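Local coordinates for protein proline dehydrogenase (Deinococcus radiodurans, PDB 4H6Q) that oxidises L-proline to delta-1-pyrroline-5-carboxylate with FAD as cofactor and a quinone as electron acceptor, the first step of proline degradation to glutamate, at residues R215-H220 and N225-A230; D238-F243 and D252-Q257. One frame throughout, in Å; residues are numbered along the deposited sequence.

Interaction 1. Residues R215-H220 and N225-A230. With FAD (flavin-adenine dinucleotide), chain C.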
loop_
_atom_site.group_PDB
_atom_site.type_symbol
_atom_site.label_atom_id
_atom_site.label_comp_id
_atom_site.label_asym_id
_atom_site.label_seq_id
_atom_site.Cartn_x
_atom_site.Cartn_y
_atom_site.Cartn_z
ATOM N N ARG A 215 -5.694 -14.167 -11.538
ATOM C CA ARG A 215 -6.234 -13.523 -12.742
ATOM C C ARG A 215 -5.859 -12.045 -12.767
ATOM O O ARG A 215 -5.485 -11.520 -13.816
ATOM C CB ARG A 215 -7.774 -13.705 -12.838
ATOM C CG ARG A 215 -8.211 -15.147 -13.020
ATOM C CD ARG A 215 -9.713 -15.232 -13.358
ATOM N NE ARG A 215 -10.533 -14.953 -12.182
ATOM C CZ ARG A 215 -11.225 -15.875 -11.510
ATOM N NH1 ARG A 215 -11.216 -17.142 -11.925
ATOM N NH2 ARG A 215 -11.937 -15.535 -10.446
ATOM N N LEU A 216 -5.946 -11.355 -11.626
ATOM C CA LEU A 216 -5.620 -9.930 -11.605
ATOM C C LEU A 216 -4.142 -9.699 -11.981
ATOM O O LEU A 216 -3.824 -8.813 -12.789
ATOM C CB LEU A 216 -5.883 -9.329 -10.211
ATOM C CG LEU A 216 -7.340 -8.949 -9.959
ATOM C CD1 LEU A 216 -7.495 -8.687 -8.473
ATOM C CD2 LEU A 216 -7.732 -7.694 -10.779
ATOM N N VAL A 217 -3.237 -10.416 -11.322
ATOM C CA VAL A 217 -1.798 -10.270 -11.570
ATOM C C VAL A 217 -1.493 -10.617 -13.021
ATOM O O VAL A 217 -0.792 -9.853 -13.703
ATOM C CB VAL A 217 -0.985 -11.161 -10.611
ATOM C CG1 VAL A 217 0.493 -11.265 -11.051
ATOM C CG2 VAL A 217 -1.073 -10.633 -9.182
ATOM N N PHE A 218 -1.987 -11.761 -13.495
ATOM C CA PHE A 218 -1.631 -12.249 -14.819
ATOM C C PHE A 218 -2.181 -11.303 -15.891
ATOM O O PHE A 218 -1.499 -11.009 -16.896
ATOM C CB PHE A 218 -2.183 -13.663 -15.047
ATOM C CG PHE A 218 -1.560 -14.718 -14.163
ATOM C CD1 PHE A 218 -0.436 -14.445 -13.378
ATOM C CD2 PHE A 218 -2.133 -15.988 -14.095
ATOM C CE1 PHE A 218 0.120 -15.461 -12.550
ATOM C CE2 PHE A 218 -1.586 -17.005 -13.263
ATOM C CZ PHE A 218 -0.465 -16.736 -12.499
ATOM N N GLN A 219 -3.400 -10.797 -15.718
ATOM C CA GLN A 219 -3.975 -9.879 -16.708
ATOM C C GLN A 219 -3.225 -8.544 -16.720
ATOM O O GLN A 219 -3.043 -7.933 -17.776
ATOM C CB GLN A 219 -5.478 -9.641 -16.440
ATOM C CG GLN A 219 -6.380 -10.828 -16.794
ATOM C CD GLN A 219 -6.302 -11.175 -18.260
ATOM O OE1 GLN A 219 -6.594 -10.337 -19.129
ATOM N NE2 GLN A 219 -5.881 -12.401 -18.553
ATOM N N HIS A 220 -2.808 -8.079 -15.543
ATOM C CA HIS A 220 -2.084 -6.821 -15.479
ATOM C C HIS A 220 -0.708 -6.956 -16.169
ATOM O O HIS A 220 -0.295 -6.063 -16.935
ATOM C CB HIS A 220 -1.908 -6.305 -14.038
ATOM C CG HIS A 220 -1.962 -4.809 -13.955
ATOM N ND1 HIS A 220 -3.028 -4.086 -14.481
ATOM C CD2 HIS A 220 -1.125 -3.903 -13.382
ATOM C CE1 HIS A 220 -2.832 -2.795 -14.214
ATOM N NE2 HIS A 220 -1.698 -2.665 -13.541
ATOM N N ASN A 225 1.421 -3.598 -17.802
ATOM C CA ASN A 225 1.409 -2.567 -16.765
ATOM C C ASN A 225 2.228 -2.980 -15.558
ATOM O O ASN A 225 2.325 -4.186 -15.265
ATOM C CB ASN A 225 -0.049 -2.359 -16.325
ATOM C CG ASN A 225 -0.924 -1.912 -17.453
ATOM O OD1 ASN A 225 -0.510 -1.100 -18.272
ATOM N ND2 ASN A 225 -2.143 -2.456 -17.516
ATOM N N TYR A 226 2.833 -2.016 -14.873
ATOM C CA TYR A 226 3.669 -2.346 -13.721
ATOM C C TYR A 226 2.774 -2.925 -12.604
ATOM O O TYR A 226 1.708 -2.358 -12.280
ATOM C CB TYR A 226 4.474 -1.110 -13.254
ATOM C CG TYR A 226 5.605 -1.526 -12.340
ATOM C CD1 TYR A 226 6.847 -1.784 -12.901
ATOM C CD2 TYR A 226 5.409 -1.752 -10.972
ATOM C CE1 TYR A 226 7.885 -2.211 -12.127
ATOM C CE2 TYR A 226 6.467 -2.201 -10.155
ATOM C CZ TYR A 226 7.705 -2.430 -10.749
ATOM O OH TYR A 226 8.783 -2.843 -9.973
ATOM N N THR A 227 3.176 -4.079 -12.077
ATOM C CA THR A 227 2.312 -4.830 -11.158
ATOM C C THR A 227 3.056 -5.042 -9.871
ATOM O O THR A 227 4.214 -5.491 -9.892
ATOM C CB THR A 227 1.966 -6.193 -11.795
ATOM O OG1 THR A 227 1.340 -5.970 -13.070
ATOM C CG2 THR A 227 1.004 -6.949 -10.958
ATOM N N ASN A 228 2.397 -4.762 -8.738
ATOM C CA ASN A 228 2.978 -5.066 -7.426
ATOM C C ASN A 228 2.253 -6.285 -6.873
ATOM O O ASN A 228 1.031 -6.218 -6.639
ATOM C CB ASN A 228 2.897 -3.857 -6.464
ATOM C CG ASN A 228 3.338 -2.582 -7.123
ATOM O OD1 ASN A 228 4.505 -2.467 -7.542
ATOM N ND2 ASN A 228 2.419 -1.611 -7.270
ATOM N N VAL A 229 2.988 -7.376 -6.709
ATOM C CA VAL A 229 2.391 -8.641 -6.272
ATOM C C VAL A 229 2.507 -8.685 -4.744
ATOM O O VAL A 229 3.516 -9.142 -4.189
ATOM C CB VAL A 229 3.108 -9.829 -6.948
ATOM C CG1 VAL A 229 2.482 -11.170 -6.532
ATOM C CG2 VAL A 229 3.029 -9.678 -8.477
ATOM N N ALA A 230 1.496 -8.102 -4.079
ATOM C CA ALA A 230 1.529 -7.905 -2.624
ATOM C C ALA A 230 0.850 -9.065 -1.913
ATOM O O ALA A 230 -0.386 -9.100 -1.813
ATOM C CB ALA A 230 0.834 -6.584 -2.272
HETATM P PA FAD C . -3.015 -15.030 3.441
HETATM O O1A FAD C . -3.675 -16.111 2.579
HETATM O O2A FAD C . -3.862 -14.298 4.399
HETATM O O5B FAD C . -1.826 -15.495 4.232
HETATM C C5B FAD C . -0.776 -16.198 3.587
HETATM C C4B FAD C . 0.340 -16.596 4.530
HETATM O O4B FAD C . 1.097 -15.438 4.802
HETATM C C3B FAD C . -0.119 -17.055 5.867
HETATM O O3B FAD C . -0.515 -18.415 5.923
HETATM C C2B FAD C . 1.070 -16.740 6.693
HETATM O O2B FAD C . 2.136 -17.633 6.455
HETATM C C1B FAD C . 1.443 -15.396 6.156
HETATM N N9A FAD C . 0.745 -14.283 6.800
HETATM C C8A FAD C . -0.102 -13.363 6.185
HETATM N N7A FAD C . -0.570 -12.467 7.053
HETATM C C5A FAD C . 0.005 -12.767 8.284
HETATM C C6A FAD C . -0.094 -12.216 9.548
HETATM N N6A FAD C . -0.898 -11.064 9.801
HETATM N N1A FAD C . 0.604 -12.784 10.545
HETATM C C2A FAD C . 1.388 -13.864 10.348
HETATM N N3A FAD C . 1.517 -14.447 9.145
HETATM C C4A FAD C . 0.851 -13.904 8.131
HETATM N N1 FAD C . -5.434 -5.030 1.408
HETATM C C2 FAD C . -6.319 -4.017 1.201
HETATM O O2 FAD C . -7.592 -4.310 1.315
HETATM N N3 FAD C . -5.930 -2.749 0.865
HETATM C C4 FAD C . -4.587 -2.421 0.725
HETATM O O4 FAD C . -4.222 -1.161 0.412
HETATM C C4X FAD C . -3.592 -3.473 0.945
HETATM N N5 FAD C . -2.252 -3.210 0.820
HETATM C C5X FAD C . -1.379 -4.259 1.004
HETATM C C6 FAD C . -0.001 -4.026 0.872
HETATM C C7 FAD C . 0.916 -5.097 1.027
HETATM C C7M FAD C . 2.416 -4.846 0.884
HETATM C C8 FAD C . 0.418 -6.391 1.315
HETATM C C8M FAD C . 1.355 -7.556 1.480
HETATM C C9 FAD C . -0.960 -6.604 1.479
HETATM C C9A FAD C . -1.848 -5.561 1.307
HETATM N N10 FAD C . -3.227 -5.817 1.443
HETATM C C10 FAD C . -4.103 -4.773 1.274
HETATM C "C1'" FAD C . -3.750 -7.147 1.711
HETATM C "C2'" FAD C . -4.117 -7.467 3.126
HETATM O "O2'" FAD C . -3.227 -6.717 3.944
HETATM C "C3'" FAD C . -4.093 -9.009 2.994
HETATM O "O3'" FAD C . -5.335 -9.614 2.796
HETATM C "C4'" FAD C . -3.310 -9.772 3.989
HETATM O "O4'" FAD C . -2.020 -9.284 3.880
HETATM C "C5'" FAD C . -3.382 -11.250 3.632
HETATM O "O5'" FAD C . -2.085 -11.753 3.552
HETATM P P FAD C . -1.584 -12.649 2.335
HETATM O O1P FAD C . -1.867 -12.173 0.878
HETATM O O2P FAD C . -0.144 -13.023 2.776
HETATM O O3P FAD C . -2.318 -14.081 2.477
#
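The imidazole of His-220 carries Asn-225 on one face and the backbone of Tyr-226 at its edge. Asn-225 CB sits over that face in a CH-pi contact, 3.4 Å from the ring centroid of His-220 and displaced toward the rim. The Asn-225 amide plane is turned 54° from the ring. In the ring plane, Tyr-226 O lies 3.4 Å from His-220 CD2. Thr-227 OG1 is closer still, 3.2 Å from His-220 CD2. This hydroxyl stands beside the backbone N and anti to the carbonyl carbon (chi1 -57°), and it donates to Asn-225 O from above the carbonyl plane. The backbones meet through a fairly straight hydrogen bond, Asn-225 N to His-220 O, 3.1 Å. The side chains of Val-217 and Val-229 cross at about a right angle, with Val-217 CG1 3.9 Å from Val-229 CG2. They join helix 206-222 to strand 227-230 in a beta-alpha-beta unit. Ala-230 CB touches FAD C8, 3.6 Å away. His-220 NE2 bonds to Pro-186 O, and ND1 to Arg-178. Replacing His-220 with an alanine would probably leave Pro-186 O without this partner and Asn-225 CB without its aromatic face. In the native contact, both ring nitrogens are engaged, which fixes the turn of the buried imidazole.

Interaction 2. Residues D238-F243 and D252-Q257. With FAD (flavin-adenine dinucleotide), chain C.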
loop_
_atom_site.group_PDB
_atom_site.type_symbol
_atom_site.label_atom_id
_atom_site.label_comp_id
_atom_site.label_asym_id
_atom_site.label_seq_id
_atom_site.Cartn_x
_atom_site.Cartn_y
_atom_site.Cartn_z
ATOM N N ASP A 238 5.167 -18.532 -5.904
ATOM C CA ASP A 238 5.815 -19.486 -6.799
ATOM C C ASP A 238 5.119 -19.523 -8.168
ATOM O O ASP A 238 5.782 -19.649 -9.206
ATOM C CB ASP A 238 5.829 -20.900 -6.203
ATOM C CG ASP A 238 6.734 -21.031 -4.996
ATOM O OD1 ASP A 238 7.582 -20.148 -4.793
ATOM O OD2 ASP A 238 6.579 -22.024 -4.237
ATOM N N ASP A 239 3.793 -19.406 -8.191
ATOM C CA ASP A 239 3.064 -19.437 -9.462
ATOM C C ASP A 239 3.339 -18.153 -10.265
ATOM O O ASP A 239 3.412 -18.202 -11.494
ATOM C CB ASP A 239 1.556 -19.603 -9.237
ATOM C CG ASP A 239 0.835 -20.038 -10.474
ATOM O OD1 ASP A 239 1.423 -20.757 -11.312
ATOM O OD2 ASP A 239 -0.361 -19.708 -10.578
ATOM N N VAL A 240 3.499 -17.011 -9.584
ATOM C CA VAL A 240 3.879 -15.775 -10.288
ATOM C C VAL A 240 5.278 -15.909 -10.907
ATOM O O VAL A 240 5.488 -15.515 -12.054
ATOM C CB VAL A 240 3.748 -14.524 -9.395
ATOM C CG1 VAL A 240 4.365 -13.275 -10.089
ATOM C CG2 VAL A 240 2.262 -14.294 -9.048
ATOM N N LYS A 241 6.233 -16.486 -10.168
ATOM C CA LYS A 241 7.571 -16.712 -10.713
ATOM C C LYS A 241 7.468 -17.555 -11.975
ATOM O O LYS A 241 8.140 -17.283 -13.001
ATOM C CB LYS A 241 8.501 -17.435 -9.728
ATOM C CG LYS A 241 8.802 -16.697 -8.448
ATOM C CD LYS A 241 9.901 -17.419 -7.703
ATOM C CE LYS A 241 10.031 -16.873 -6.334
ATOM N NZ LYS A 241 11.075 -17.522 -5.482
ATOM N N ARG A 242 6.643 -18.592 -11.928
ATOM C CA ARG A 242 6.453 -19.469 -13.063
ATOM C C ARG A 242 5.846 -18.712 -14.254
ATOM O O ARG A 242 6.328 -18.833 -15.388
ATOM C CB ARG A 242 5.485 -20.551 -12.595
ATOM C CG ARG A 242 5.113 -21.602 -13.627
ATOM C CD ARG A 242 4.032 -21.181 -14.633
ATOM N NE ARG A 242 2.792 -20.721 -13.981
ATOM C CZ ARG A 242 1.767 -20.185 -14.634
ATOM N NH1 ARG A 242 1.852 -20.026 -15.948
ATOM N NH2 ARG A 242 0.690 -19.757 -13.983
ATOM N N PHE A 243 4.809 -17.917 -14.004
ATOM C CA PHE A 243 4.129 -17.159 -15.059
ATOM C C PHE A 243 5.091 -16.192 -15.734
ATOM O O PHE A 243 5.153 -16.123 -16.980
ATOM C CB PHE A 243 2.964 -16.407 -14.451
ATOM C CG PHE A 243 2.166 -15.603 -15.454
ATOM C CD1 PHE A 243 1.041 -16.149 -16.069
ATOM C CD2 PHE A 243 2.559 -14.292 -15.777
ATOM C CE1 PHE A 243 0.291 -15.425 -16.991
ATOM C CE2 PHE A 243 1.796 -13.539 -16.693
ATOM C CZ PHE A 243 0.653 -14.120 -17.305
ATOM N N ASP A 252 12.513 -6.573 -14.039
ATOM C CA ASP A 252 12.371 -5.140 -13.801
ATOM C C ASP A 252 10.933 -4.659 -14.040
ATOM O O ASP A 252 10.642 -3.454 -13.866
ATOM C CB ASP A 252 13.273 -4.388 -14.784
ATOM C CG ASP A 252 12.918 -4.712 -16.285
ATOM O OD1 ASP A 252 12.812 -5.928 -16.685
ATOM O OD2 ASP A 252 12.788 -3.732 -17.093
ATOM N N ALA A 253 10.035 -5.563 -14.449
ATOM C CA ALA A 253 8.686 -5.150 -14.879
ATOM C C ALA A 253 7.612 -5.308 -13.802
ATOM O O ALA A 253 6.427 -5.038 -14.067
ATOM C CB ALA A 253 8.295 -5.952 -16.118
ATOM N N PHE A 254 8.009 -5.748 -12.614
ATOM C CA PHE A 254 7.031 -5.994 -11.531
ATOM C C PHE A 254 7.827 -6.154 -10.278
ATOM O O PHE A 254 9.059 -6.312 -10.342
ATOM C CB PHE A 254 6.197 -7.270 -11.796
ATOM C CG PHE A 254 6.970 -8.511 -11.651
ATOM C CD1 PHE A 254 6.957 -9.227 -10.464
ATOM C CD2 PHE A 254 7.827 -8.948 -12.685
ATOM C CE1 PHE A 254 7.742 -10.394 -10.307
ATOM C CE2 PHE A 254 8.603 -10.085 -12.526
ATOM C CZ PHE A 254 8.556 -10.810 -11.376
ATOM N N GLU A 255 7.164 -6.155 -9.123
ATOM C CA GLU A 255 7.860 -6.415 -7.855
ATOM C C GLU A 255 6.921 -7.170 -6.942
ATOM O O GLU A 255 5.673 -7.066 -7.061
ATOM C CB GLU A 255 8.338 -5.135 -7.181
ATOM C CG GLU A 255 7.210 -4.163 -6.751
ATOM C CD GLU A 255 7.716 -2.779 -6.527
ATOM O OE1 GLU A 255 7.313 -2.105 -5.531
ATOM O OE2 GLU A 255 8.529 -2.286 -7.380
ATOM N N PHE A 256 7.527 -7.931 -6.037
ATOM C CA PHE A 256 6.787 -8.517 -4.908
ATOM C C PHE A 256 6.750 -7.482 -3.800
ATOM O O PHE A 256 7.690 -6.692 -3.621
ATOM C CB PHE A 256 7.478 -9.787 -4.406
ATOM C CG PHE A 256 7.384 -10.928 -5.372
ATOM C CD1 PHE A 256 6.168 -11.575 -5.599
ATOM C CD2 PHE A 256 8.493 -11.273 -6.151
ATOM C CE1 PHE A 256 6.086 -12.622 -6.509
ATOM C CE2 PHE A 256 8.427 -12.298 -7.043
ATOM C CZ PHE A 256 7.214 -12.982 -7.255
ATOM N N GLN A 257 5.651 -7.499 -3.027
ATOM C CA GLN A 257 5.542 -6.630 -1.853
ATOM C C GLN A 257 5.029 -7.398 -0.668
ATOM O O GLN A 257 4.213 -8.316 -0.820
ATOM C CB GLN A 257 4.600 -5.435 -2.100
ATOM C CG GLN A 257 5.132 -4.475 -3.191
ATOM C CD GLN A 257 4.307 -3.195 -3.291
ATOM O OE1 GLN A 257 3.229 -3.094 -2.695
ATOM N NE2 GLN A 257 4.784 -2.221 -4.066
HETATM P PA FAD C . -3.015 -15.030 3.441
HETATM O O1A FAD C . -3.675 -16.111 2.579
HETATM O O2A FAD C . -3.862 -14.298 4.399
HETATM O O5B FAD C . -1.826 -15.495 4.232
HETATM C C5B FAD C . -0.776 -16.198 3.587
HETATM C C4B FAD C . 0.340 -16.596 4.530
HETATM O O4B FAD C . 1.097 -15.438 4.802
HETATM C C3B FAD C . -0.119 -17.055 5.867
HETATM O O3B FAD C . -0.515 -18.415 5.923
HETATM C C2B FAD C . 1.070 -16.740 6.693
HETATM O O2B FAD C . 2.136 -17.633 6.455
HETATM C C1B FAD C . 1.443 -15.396 6.156
HETATM N N9A FAD C . 0.745 -14.283 6.800
HETATM C C8A FAD C . -0.102 -13.363 6.185
HETATM N N7A FAD C . -0.570 -12.467 7.053
HETATM C C5A FAD C . 0.005 -12.767 8.284
HETATM C C6A FAD C . -0.094 -12.216 9.548
HETATM N N6A FAD C . -0.898 -11.064 9.801
HETATM N N1A FAD C . 0.604 -12.784 10.545
HETATM C C2A FAD C . 1.388 -13.864 10.348
HETATM N N3A FAD C . 1.517 -14.447 9.145
HETATM C C4A FAD C . 0.851 -13.904 8.131
HETATM N N1 FAD C . -5.434 -5.030 1.408
HETATM C C2 FAD C . -6.319 -4.017 1.201
HETATM O O2 FAD C . -7.592 -4.310 1.315
HETATM N N3 FAD C . -5.930 -2.749 0.865
HETATM C C4 FAD C . -4.587 -2.421 0.725
HETATM O O4 FAD C . -4.222 -1.161 0.412
HETATM C C4X FAD C . -3.592 -3.473 0.945
HETATM N N5 FAD C . -2.252 -3.210 0.820
HETATM C C5X FAD C . -1.379 -4.259 1.004
HETATM C C6 FAD C . -0.001 -4.026 0.872
HETATM C C7 FAD C . 0.916 -5.097 1.027
HETATM C C7M FAD C . 2.416 -4.846 0.884
HETATM C C8 FAD C . 0.418 -6.391 1.315
HETATM C C8M FAD C . 1.355 -7.556 1.480
HETATM C C9 FAD C . -0.960 -6.604 1.479
HETATM C C9A FAD C . -1.848 -5.561 1.307
HETATM N N10 FAD C . -3.227 -5.817 1.443
HETATM C C10 FAD C . -4.103 -4.773 1.274
HETATM C "C1'" FAD C . -3.750 -7.147 1.711
HETATM C "C2'" FAD C . -4.117 -7.467 3.126
HETATM O "O2'" FAD C . -3.227 -6.717 3.944
HETATM C "C3'" FAD C . -4.093 -9.009 2.994
HETATM O "O3'" FAD C . -5.335 -9.614 2.796
HETATM C "C4'" FAD C . -3.310 -9.772 3.989
HETATM O "O4'" FAD C . -2.020 -9.284 3.880
HETATM C "C5'" FAD C . -3.382 -11.250 3.632
HETATM O "O5'" FAD C . -2.085 -11.753 3.552
HETATM P P FAD C . -1.584 -12.649 2.335
HETATM O O1P FAD C . -1.867 -12.173 0.878
HETATM O O2P FAD C . -0.144 -13.023 2.776
HETATM O O3P FAD C . -2.318 -14.081 2.477
#
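The beta-alpha-beta unit of strand 227-230, helix 234-246 and strand 254-259 belongs to the beta8-alpha8 barrel, and here its helix packs on its second strand. The helix and strand segments run antiparallel, at 173°, with axes 11.1 Å apart. No hydrogen bond joins them. Val-240 and Phe-256 approach from opposite directions. Val-240 CG1 lies 4.0 Å from Phe-256 CE1 and equally near CZ. This methyl is anti to the backbone N (chi1 171°), and it also reaches Phe-254 CE1 at 4.4 Å. One branch therefore meets two rings of segment 252-257. The rings meet each other too, with Phe-256 CE2 in plane at the edge of Phe-254. Beside them, in one of its two conformers, Lys-241 adds a looser contact, CG to Phe-256 CZ at 4.2 Å, and its amine continues to a salt bridge with Glu-273. Away from the strand, Arg-242 grips Asp-239 side-on, with NE and NH2 both on OD1 from the same face of the carboxylate. The other oxygen, OD2, pairs with Arg-214. On the flavin side, Gln-257 NE2 donates to Glu-255 OE1 at 2.9 Å, and Gln-257 OE1 accepts from Arg-189. Gln-257 CB meets the flavin methyl FAD C7M at 3.7 Å.

Interactions 1 and 2 follow each other along the chain and occupy successive beta-alpha-beta units of the barrel, their centres about 9 Å apart. Strands 227-230 and 254-259 are neighbours in the parallel sheet. Val-229 N lies 2.7 Å from Glu-255 O, a probable hydrogen bond. Tyr-226 OH and Glu-255 OE2 are also 2.7 Å apart and link the side chains. On the helix side, Val-240 of interaction 2 touches both Val-217 and Val-229 of interaction 1, and Phe-218 stacks with Phe-243. On the flavin side, Ala-230 and Gln-257 touch each other and line the FAD pocket. Each contact thus ties an outer helix to a strand that meets the flavin.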